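Local coordinates for periplasmic binding protein (Sulfurospirillum deleyianum, PDB 4PAG) that probably binds a small solute outside the inner membrane and delivers it to an ABC transporter, as periplasmic binding proteins of its family do, at residues T171-A176 with V229-N234; L182-D187 with L202-V207; R188-E193 with C206-V211. All blocks are in the same frame, centred on the assembly; numbering follows the deposited sequence.

Contact 1 (T171-A176 with V229-N234)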
# COMPACT_ATOMS: atom_id res chain seq x y z
N THR A 171 -8.17 13.81 14.71
CA THR A 171 -9.34 12.92 14.73
C THR A 171 -8.95 11.53 15.23
O THR A 171 -8.06 10.90 14.68
CB THR A 171 -9.94 12.82 13.32
OG1 THR A 171 -10.31 14.13 12.87
CG2 THR A 171 -11.17 11.91 13.27
N LYS A 172 -9.64 11.04 16.27
CA LYS A 172 -9.43 9.67 16.74
C LYS A 172 -9.99 8.67 15.73
O LYS A 172 -11.14 8.78 15.30
CB LYS A 172 -10.07 9.45 18.10
CG LYS A 172 -9.43 10.27 19.22
CD LYS A 172 -10.32 10.35 20.45
CE LYS A 172 -10.50 9.01 21.13
NZ LYS A 172 -11.62 9.05 22.13
N VAL A 173 -9.16 7.70 15.34
CA VAL A 173 -9.55 6.73 14.33
C VAL A 173 -9.22 5.30 14.78
O VAL A 173 -8.15 5.04 15.36
CB VAL A 173 -8.94 7.07 12.94
CG1 VAL A 173 -7.43 7.19 12.98
CG2 VAL A 173 -9.35 6.04 11.88
N TYR A 174 -10.15 4.38 14.52
CA TYR A 174 -9.97 2.96 14.74
C TYR A 174 -9.91 2.27 13.39
O TYR A 174 -10.80 2.44 12.56
CB TYR A 174 -11.12 2.39 15.58
CG TYR A 174 -11.03 0.89 15.77
CD1 TYR A 174 -9.99 0.33 16.49
CD2 TYR A 174 -11.97 0.03 15.21
CE1 TYR A 174 -9.88 -1.03 16.66
CE2 TYR A 174 -11.88 -1.34 15.37
CZ TYR A 174 -10.83 -1.86 16.10
OH TYR A 174 -10.71 -3.21 16.28
N TYR A 175 -8.85 1.50 13.18
CA TYR A 175 -8.69 0.72 11.95
C TYR A 175 -9.25 -0.67 12.19
O TYR A 175 -8.66 -1.47 12.92
CB TYR A 175 -7.21 0.67 11.58
CG TYR A 175 -6.86 -0.06 10.30
CD1 TYR A 175 -7.73 -0.10 9.22
CD2 TYR A 175 -5.63 -0.69 10.17
CE1 TYR A 175 -7.39 -0.77 8.04
CE2 TYR A 175 -5.28 -1.35 9.01
CZ TYR A 175 -6.16 -1.40 7.95
OH TYR A 175 -5.79 -2.07 6.80
N ALA A 176 -10.42 -0.95 11.61
CA ALA A 176 -11.13 -2.19 11.90
C ALA A 176 -10.79 -3.23 10.85
O ALA A 176 -11.16 -3.10 9.69
CB ALA A 176 -12.63 -1.95 11.94
N VAL A 229 -13.85 8.30 13.90
CA VAL A 229 -13.97 7.69 12.58
C VAL A 229 -13.49 6.24 12.63
O VAL A 229 -12.52 5.91 13.33
CB VAL A 229 -13.16 8.47 11.52
CG1 VAL A 229 -13.09 7.71 10.21
CG2 VAL A 229 -13.75 9.86 11.28
N ILE A 230 -14.18 5.37 11.90
CA ILE A 230 -13.75 3.99 11.76
C ILE A 230 -13.46 3.70 10.29
O ILE A 230 -14.29 3.92 9.41
CB ILE A 230 -14.79 2.99 12.32
CG1 ILE A 230 -14.96 3.19 13.83
CG2 ILE A 230 -14.35 1.56 11.99
CD1 ILE A 230 -16.15 2.47 14.43
N ILE A 231 -12.25 3.21 10.03
CA ILE A 231 -11.84 2.80 8.70
C ILE A 231 -11.85 1.27 8.66
O ILE A 231 -11.19 0.63 9.48
CB ILE A 231 -10.43 3.33 8.37
CG1 ILE A 231 -10.38 4.86 8.44
CG2 ILE A 231 -9.98 2.85 6.99
CD1 ILE A 231 -11.31 5.59 7.48
N VAL A 232 -12.58 0.72 7.70
CA VAL A 232 -12.89 -0.71 7.63
C VAL A 232 -12.28 -1.36 6.39
O VAL A 232 -12.40 -0.85 5.28
CB VAL A 232 -14.43 -0.91 7.58
CG1 VAL A 232 -14.77 -2.38 7.39
CG2 VAL A 232 -15.10 -0.33 8.82
N GLN A 233 -11.63 -2.51 6.58
CA GLN A 233 -11.02 -3.23 5.46
C GLN A 233 -12.01 -4.22 4.84
O GLN A 233 -12.17 -4.27 3.62
CB GLN A 233 -9.75 -3.93 5.97
CG GLN A 233 -8.55 -4.07 5.04
CD GLN A 233 -8.36 -2.97 4.01
OE1 GLN A 233 -9.00 -2.99 2.98
NE2 GLN A 233 -7.42 -2.06 4.24
N ASN A 234 -12.72 -4.98 5.66
CA ASN A 234 -13.52 -6.10 5.16
C ASN A 234 -14.98 -5.72 4.89
O ASN A 234 -15.68 -5.19 5.78
CB ASN A 234 -13.40 -7.30 6.11
CG ASN A 234 -12.00 -7.93 6.09
OD1 ASN A 234 -11.03 -7.33 5.62
ND2 ASN A 234 -11.89 -9.16 6.59
O HOH W 1 -12.78 -5.15 8.60
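Residues 171-176 and 229-234 pair as neighbouring parallel strands in the middle of a four-stranded sheet. Val173 lies beside Val229, and the register runs on to Ala176 beside Val232. Five backbone hydrogen bonds hold the pair, the shortest from Ala176 N to Ile231 O at 2.8 Å. The strand segments are 4.8 Å apart at closest approach and twist by 21°. On one face, Val173 CG2 packs 3.8 Å from Ile231 CG1. Thr171 CG2 meets Val229 CG2 on that side. On the other face, Ala176 CB touches Ile230 CG2 at 3.9 Å. Just past strand 229-232, Gln233 NE2 donates to Tyr175 OH over 3.0 Å. The bond is nearly straight, and the hydroxyl lies in the amide plane. The ring and amide planes stand 88° apart. Tyr175 CG is anti to the backbone N (chi1 -178°), which starts the ring off beside its own carbonyl carbon. Asp270 OD2 also bonds Tyr175 OH, and Asn267 holds Gln233 OE1. A phenylalanine in place of Tyr175 would probably leave Gln233 NE2 and Asp270 each without this hydroxyl partner. A water links Ala176 O to Asn234 N, just before helix 235-243. Strands 201-202 and 258-260 flank the pair. Leu195 of helix 193-197 packs on Tyr175 and Ile231, while Phe237 of helix 235-243 packs on Ala176 and Val232.

Contact 2 (L182-D187 with L202-V207)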
# COMPACT_ATOMS: atom_id res chain seq x y z
N LEU A 182 -12.54 -6.96 14.93
CA LEU A 182 -11.88 -7.13 16.24
C LEU A 182 -10.36 -7.35 16.13
O LEU A 182 -9.72 -7.76 17.09
CB LEU A 182 -12.52 -8.28 17.03
CG LEU A 182 -14.03 -8.19 17.31
CD1 LEU A 182 -14.47 -9.37 18.17
CD2 LEU A 182 -14.40 -6.88 17.98
N GLN A 183 -9.81 -7.08 14.96
CA GLN A 183 -8.37 -6.96 14.83
C GLN A 183 -8.08 -5.55 14.39
O GLN A 183 -8.91 -4.90 13.76
CB GLN A 183 -7.80 -7.97 13.83
CG GLN A 183 -7.79 -9.40 14.33
CD GLN A 183 -9.14 -10.08 14.16
OE1 GLN A 183 -9.70 -10.11 13.06
NE2 GLN A 183 -9.66 -10.63 15.24
N THR A 184 -6.90 -5.07 14.75
CA THR A 184 -6.48 -3.72 14.41
C THR A 184 -4.97 -3.68 14.28
O THR A 184 -4.30 -4.72 14.35
CB THR A 184 -6.99 -2.67 15.43
OG1 THR A 184 -6.80 -1.35 14.89
CG2 THR A 184 -6.28 -2.78 16.78
N GLU A 185 -4.45 -2.48 14.05
CA GLU A 185 -3.02 -2.28 14.01
C GLU A 185 -2.59 -1.38 15.14
O GLU A 185 -3.36 -0.55 15.62
CB GLU A 185 -2.60 -1.66 12.69
CG GLU A 185 -2.86 -2.58 11.51
CD GLU A 185 -2.13 -3.90 11.64
OE1 GLU A 185 -0.92 -3.87 11.97
OE2 GLU A 185 -2.76 -4.95 11.41
N CYS A 186 -1.34 -1.54 15.53
CA CYS A 186 -0.68 -0.60 16.42
C CYS A 186 -0.61 0.76 15.72
O CYS A 186 -0.58 0.83 14.49
CB CYS A 186 0.74 -1.08 16.74
SG CYS A 186 0.81 -2.56 17.79
N ASP A 187 -0.57 1.83 16.51
CA ASP A 187 -0.40 3.17 15.97
C ASP A 187 0.95 3.34 15.26
O ASP A 187 1.09 4.22 14.42
CB ASP A 187 -0.58 4.24 17.04
CG ASP A 187 0.59 4.34 17.99
OD1 ASP A 187 0.92 3.35 18.68
OD2 ASP A 187 1.20 5.43 18.06
N LEU A 202 -4.47 7.35 15.97
CA LEU A 202 -4.81 5.93 15.97
C LEU A 202 -5.00 5.44 17.41
O LEU A 202 -4.10 5.58 18.23
CB LEU A 202 -3.71 5.14 15.27
CG LEU A 202 -3.78 5.14 13.74
CD1 LEU A 202 -2.43 4.74 13.15
CD2 LEU A 202 -4.87 4.19 13.27
N VAL A 203 -6.16 4.87 17.71
CA VAL A 203 -6.53 4.66 19.11
C VAL A 203 -5.77 3.55 19.85
O VAL A 203 -5.63 3.64 21.07
CB VAL A 203 -8.05 4.44 19.28
CG1 VAL A 203 -8.78 5.72 18.91
CG2 VAL A 203 -8.55 3.26 18.46
N HIS A 204 -5.30 2.53 19.14
CA HIS A 204 -4.59 1.41 19.75
C HIS A 204 -3.07 1.69 19.72
O HIS A 204 -2.44 1.72 18.65
CB HIS A 204 -4.94 0.11 19.01
CG HIS A 204 -4.47 -1.13 19.70
ND1 HIS A 204 -5.00 -1.57 20.90
CD2 HIS A 204 -3.56 -2.06 19.33
CE1 HIS A 204 -4.40 -2.70 21.25
NE2 HIS A 204 -3.52 -3.02 20.31
N LYS A 205 -2.49 1.89 20.90
CA LYS A 205 -1.12 2.36 21.05
C LYS A 205 -0.14 1.22 21.33
O LYS A 205 -0.20 0.60 22.39
CB LYS A 205 -1.02 3.41 22.17
CG LYS A 205 -2.03 4.55 22.08
CD LYS A 205 -1.86 5.33 20.79
CE LYS A 205 -2.55 6.68 20.84
NZ LYS A 205 -2.44 7.37 19.52
N CYS A 206 0.75 0.95 20.39
CA CYS A 206 1.82 -0.05 20.55
C CYS A 206 2.73 0.03 19.34
O CYS A 206 2.52 0.88 18.46
CB CYS A 206 1.26 -1.48 20.70
SG CYS A 206 -0.08 -1.94 19.56
N VAL A 207 3.75 -0.82 19.30
CA VAL A 207 4.65 -0.93 18.14
C VAL A 207 4.51 -2.33 17.55
O VAL A 207 4.61 -3.34 18.25
CB VAL A 207 6.13 -0.67 18.51
CG1 VAL A 207 7.03 -0.81 17.29
CG2 VAL A 207 6.29 0.73 19.09
O HOH W 2 -4.22 1.96 16.29
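Cys186 and Cys206 are joined by a disulfide, with SG to SG at 2.1 Å and a torsion of -97° about the S-S bond. Beside it, Asp187 OD1 accepts from Cys206 N at 3.0 Å, met nearly along its C-O axis. Asp187 CG sits between its own backbone N and carbonyl carbon (chi1 74°), and the carboxylate lies against the 205-206 backbone. Asp187 N makes a weak hydrogen bond to His204 O, 2.8 Å long but bent. Asp187 CB also packs on Leu202 CB at 3.7 Å. Lys205 crosses Asp187 at about a right angle, its CD 3.9 Å from Asp187 CG. Its charged end does not form a salt bridge there. Lys205 NZ bonds instead to Leu202 O and to Asn201 OD1, though the nearby carboxylate probably still attracts it. The disulfide ties the chain just after strand 183-184 to the loop after strand 201-202. Further along, Thr184 CG2 rests 3.8 Å from His204 CD2, approaching the ring obliquely. Glu185 O and Cys186 CA lie at the edge of the same ring. A water donates to both Glu185 O and His204 O, bridging the two backbones. In the next shell, Tyr225 OH bonds His204 ND1, and Tyr175 O bonds Thr184 OG1. Glu185 points away from the 202-207 segment and forms a salt bridge with Arg271. Cys186 O is bonded by Ser192 OG.

Contact 3 (R188-E193 with C206-V211)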
# COMPACT_ATOMS: atom_id res chain seq x y z
N ARG A 188 1.93 2.51 15.60
CA ARG A 188 3.19 2.45 14.86
C ARG A 188 3.33 1.09 14.19
O ARG A 188 3.70 0.10 14.83
CB ARG A 188 4.37 2.74 15.80
CG ARG A 188 4.55 4.24 16.09
CD ARG A 188 5.06 4.48 17.50
NE ARG A 188 4.04 4.11 18.48
CZ ARG A 188 4.25 3.83 19.77
NH1 ARG A 188 5.48 3.88 20.29
NH2 ARG A 188 3.22 3.49 20.54
N SER A 189 3.00 1.04 12.91
CA SER A 189 2.95 -0.22 12.15
C SER A 189 2.99 0.11 10.68
O SER A 189 2.37 1.09 10.26
CB SER A 189 1.66 -0.97 12.45
OG SER A 189 1.41 -2.01 11.50
N PHE A 190 3.67 -0.70 9.86
CA PHE A 190 3.64 -0.43 8.43
C PHE A 190 2.26 -0.69 7.81
O PHE A 190 1.98 -0.24 6.69
CB PHE A 190 4.81 -1.04 7.64
CG PHE A 190 4.91 -2.54 7.65
CD1 PHE A 190 3.94 -3.34 7.05
CD2 PHE A 190 6.06 -3.16 8.14
CE1 PHE A 190 4.08 -4.72 7.01
CE2 PHE A 190 6.20 -4.54 8.10
CZ PHE A 190 5.20 -5.32 7.54
N HIS A 191 1.38 -1.37 8.54
CA HIS A 191 0.00 -1.58 8.10
C HIS A 191 -0.93 -0.39 8.32
O HIS A 191 -1.95 -0.28 7.64
CB HIS A 191 -0.57 -2.82 8.78
CG HIS A 191 0.08 -4.09 8.33
ND1 HIS A 191 -0.02 -4.56 7.04
CD2 HIS A 191 0.84 -4.99 9.00
CE1 HIS A 191 0.64 -5.70 6.94
NE2 HIS A 191 1.17 -5.98 8.11
N SER A 192 -0.60 0.49 9.26
CA SER A 192 -1.44 1.66 9.60
C SER A 192 -0.82 3.02 9.27
O SER A 192 -1.45 4.06 9.48
CB SER A 192 -1.80 1.63 11.09
OG SER A 192 -0.64 1.76 11.89
N GLU A 193 0.40 3.03 8.74
CA GLU A 193 1.14 4.26 8.43
C GLU A 193 0.34 5.40 7.76
O GLU A 193 0.47 6.55 8.18
CB GLU A 193 2.39 3.93 7.59
CG GLU A 193 3.32 5.11 7.35
CD GLU A 193 3.09 5.81 6.02
OE1 GLU A 193 2.30 5.31 5.18
OE2 GLU A 193 3.74 6.86 5.78
N CYS A 206 0.75 0.95 20.39
CA CYS A 206 1.82 -0.05 20.55
C CYS A 206 2.73 0.03 19.34
O CYS A 206 2.52 0.88 18.46
CB CYS A 206 1.26 -1.48 20.70
SG CYS A 206 -0.08 -1.94 19.56
N VAL A 207 3.75 -0.82 19.30
CA VAL A 207 4.65 -0.93 18.14
C VAL A 207 4.51 -2.33 17.55
O VAL A 207 4.61 -3.34 18.25
CB VAL A 207 6.13 -0.67 18.51
CG1 VAL A 207 7.03 -0.81 17.29
CG2 VAL A 207 6.29 0.73 19.09
N GLN A 208 4.29 -2.39 16.24
CA GLN A 208 4.18 -3.65 15.51
C GLN A 208 5.39 -4.55 15.77
O GLN A 208 6.53 -4.12 15.64
CB GLN A 208 4.11 -3.34 14.02
CG GLN A 208 4.12 -4.55 13.11
CD GLN A 208 4.24 -4.16 11.65
OE1 GLN A 208 4.55 -3.01 11.32
NE2 GLN A 208 4.00 -5.13 10.76
N ASN A 209 5.13 -5.81 16.12
CA ASN A 209 6.21 -6.78 16.33
C ASN A 209 6.02 -8.10 15.60
O ASN A 209 6.71 -9.06 15.89
CB ASN A 209 6.43 -7.01 17.83
CG ASN A 209 5.32 -7.81 18.48
OD1 ASN A 209 4.20 -7.88 17.98
ND2 ASN A 209 5.63 -8.42 19.62
N SER A 210 5.07 -8.15 14.67
CA SER A 210 4.90 -9.30 13.79
C SER A 210 4.68 -8.77 12.39
O SER A 210 4.20 -7.66 12.23
CB SER A 210 3.70 -10.15 14.22
OG SER A 210 2.48 -9.46 13.99
N VAL A 211 5.04 -9.55 11.38
CA VAL A 211 4.85 -9.11 10.00
C VAL A 211 3.37 -8.83 9.68
O VAL A 211 3.05 -7.81 9.07
CB VAL A 211 5.40 -10.16 9.01
CG1 VAL A 211 5.05 -9.78 7.57
CG2 VAL A 211 6.91 -10.28 9.17
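Gln208 places NE2 over one face of the Phe190 ring. NE2 stands 3.4 Å above the ring plane, offset toward the rim, and its nearest ring atom is CZ. The amide plane is tilted 66° from the ring. Gln208 CG is anti to the backbone N (chi1 175°), and the chain stays extended beyond it. It carries the amide from the loop between strands 201-202 and 215-216 across to the loop that leads into helix 193-197. OE1 accepts from Phe190 N at 2.9 Å, with the donor tilted from the carbonyl plane. NE2 donates within its own segment to Ser210 O, also at 2.9 Å. The amide is thus held at both ends. Nearby, His191 NE2 donates to Val211 O at 2.8 Å, nearly in the plane of the imidazole. Asp270 bonds the other ring nitrogen, ND1. Ser189 OG accepts from His191 N, forming an ST turn that shapes this loop. At the other end, Gln208 N bonds Arg188 O at 2.9 Å, while Arg188 N makes a weak bond to Cys206 O. Val207 CG2 lies over one face of the Arg188 guanidinium, 3.5 Å from NH1. Leu100 of helix 99-112 packs against Gln208 and Val211. With NE2 of His191 donating to a carbonyl and ND1 facing the Asp270 carboxylate, the imidazole may well be protonated on both nitrogens, and the carboxylate would probably favour that charged form.

The three contacts lie in one part of the chain, in and beside the parallel sheet. Contact 1 joins the two central strands of that sheet. Contacts 2 and 3 are nested inside the chain loop it closes. The centres of contacts 1 and 2 are about 10 Å apart, those of 2 and 3 about 8 Å, and those of 1 and 3 about 15 Å. Contact 2 leads directly into contact 3, and the two share Cys206 and Val207. Val173 O and Val203 N probably bond between contacts 1 and 2, so the sheet connects to the crosslinked loops. The side chain of Gln233 in contact 1 lies about 6 Å from the bound histidine, placing one end of the sheet near that pocket.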